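PDB 3K93: phage related exonuclease, which probably cleaves DNA from its ends as a metal-dependent exonuclease of phage origin. Local coordinates for the interface of chains A and B. Numbering follows the deposited sequence. Chains: chain A/B, phage related exonuclease.

The interface of chains A and B. Residues chain A 46, 50-52; chain B 117-119, 175, 179, 183.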
# COMPACT_ATOMS: atom_id res chain seq x y z
N LYS A 46 22.69 -2.36 7.46
CA LYS A 46 23.09 -1.27 6.57
C LYS A 46 23.27 0.06 7.32
O LYS A 46 24.07 0.91 6.92
CB LYS A 46 22.10 -1.09 5.42
CG LYS A 46 22.05 -2.23 4.42
CD LYS A 46 21.11 -1.90 3.24
CE LYS A 46 20.68 -3.16 2.51
NZ LYS A 46 19.71 -2.87 1.43
N PHE A 50 26.93 1.32 7.02
CA PHE A 50 27.04 2.40 6.05
C PHE A 50 26.50 3.72 6.54
O PHE A 50 26.64 4.73 5.85
CB PHE A 50 26.32 2.00 4.77
CG PHE A 50 26.73 0.66 4.21
CD1 PHE A 50 28.05 0.39 3.90
CD2 PHE A 50 25.78 -0.30 3.94
CE1 PHE A 50 28.41 -0.81 3.37
CE2 PHE A 50 26.15 -1.52 3.38
CZ PHE A 50 27.45 -1.77 3.11
N GLY A 51 25.90 3.74 7.73
CA GLY A 51 25.33 4.96 8.28
C GLY A 51 24.03 5.37 7.61
O GLY A 51 23.57 6.49 7.76
N TYR A 52 23.40 4.46 6.88
CA TYR A 52 22.17 4.79 6.18
C TYR A 52 20.97 4.48 7.09
O TYR A 52 20.71 3.32 7.45
CB TYR A 52 22.06 4.03 4.88
CG TYR A 52 20.78 4.28 4.14
CD1 TYR A 52 19.64 3.53 4.41
CD2 TYR A 52 20.69 5.28 3.18
CE1 TYR A 52 18.43 3.79 3.72
CE2 TYR A 52 19.52 5.51 2.49
CZ TYR A 52 18.40 4.75 2.77
OH TYR A 52 17.22 4.97 2.08
N ASP B 117 19.40 3.93 -3.83
CA ASP B 117 20.10 4.26 -2.61
C ASP B 117 20.52 3.01 -1.84
O ASP B 117 20.22 1.89 -2.25
CB ASP B 117 19.30 5.30 -1.76
CG ASP B 117 18.08 4.75 -1.08
OD1 ASP B 117 17.83 3.51 -1.12
OD2 ASP B 117 17.39 5.60 -0.43
N ILE B 118 21.27 3.22 -0.76
CA ILE B 118 21.80 2.14 0.07
C ILE B 118 20.66 1.24 0.55
O ILE B 118 20.77 0.03 0.54
CB ILE B 118 22.63 2.71 1.27
CG1 ILE B 118 23.92 3.38 0.75
CG2 ILE B 118 22.92 1.61 2.34
CD1 ILE B 118 24.57 4.38 1.73
N GLY B 119 19.55 1.85 0.92
CA GLY B 119 18.39 1.10 1.36
C GLY B 119 17.82 0.12 0.36
O GLY B 119 17.44 -1.00 0.73
N LYS B 175 22.77 11.22 2.11
CA LYS B 175 22.46 9.79 1.93
C LYS B 175 22.70 9.25 0.51
O LYS B 175 23.25 8.18 0.36
CB LYS B 175 21.04 9.48 2.39
CG LYS B 175 20.87 9.65 3.91
CD LYS B 175 19.44 9.80 4.32
CE LYS B 175 18.76 8.49 4.46
NZ LYS B 175 17.36 8.73 4.86
N LEU B 179 27.39 9.22 1.65
CA LEU B 179 27.48 7.88 2.23
C LEU B 179 27.86 6.81 1.22
O LEU B 179 28.47 5.84 1.59
CB LEU B 179 26.15 7.48 2.87
CG LEU B 179 25.71 8.22 4.12
CD1 LEU B 179 24.37 7.58 4.57
CD2 LEU B 179 26.82 8.20 5.23
N ILE B 183 31.84 4.01 0.39
CA ILE B 183 31.84 2.56 0.35
C ILE B 183 32.70 2.19 -0.84
O ILE B 183 32.48 2.68 -1.91
CB ILE B 183 30.42 1.99 0.13
CG1 ILE B 183 29.43 2.52 1.18
CG2 ILE B 183 30.42 0.48 0.13
CD1 ILE B 183 27.94 2.10 0.85
O HOH W 1 28.63 4.78 4.03
O HOH W 2 17.45 -2.40 3.63
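A:Tyr52 is the main intruder in this patch between two copies of the exonuclease, burying 108 Å² against chain B. Its CG lies anti to the backbone N (chi1 177°), which sends the ring across B:Ile118 to B:Asp117, whose carboxylate suits a phenol donor. A:Tyr52 OH donates a 2.6 Å hydrogen bond to B:Asp117 OD2 from above the carboxylate plane, ring and carboxylate turned 71° apart. The backbone N of B:Gly119 lies over one ring face towards the rim and its CA comes near CE1, an approach that the lack of a side chain probably eases. B:Lys175, bent at chi3, brings its methylene CE 3.7 Å from A:Tyr52 CE2. Branched B:Ile118 fits its CG2 between A:Tyr52 CB, at 3.6 Å, and A:Phe50 CD2. A:Lys46, long enough to reach two carbonyls, runs extended alongside B:Ile118, pointing the opposite way; its NZ donates to B:Gly119 O at 3.0 Å, from above the carbonyl plane, and to B:Ile118 O at 3.2 Å, in plane, while water 2 bridges NZ and B:Gly119 O. Aliphatic B:Ile183 lays CD1 over the A:Phe50 face, 4.0 Å from the ring centroid. Further out, B:Leu179 sets CD1 against A:Gly51 O and CD2 against A:Phe50 O; positive phi (75°) suits A:Gly51, and water 1 joins A:Phe50 O to B:Leu179 O. Chain A contributes the C-terminal end of helix 35-50 and the loop that follows; chain B offers loop 117-119, helix 173-181 and the segment beyond, in an asymmetric contact of unproven biological role.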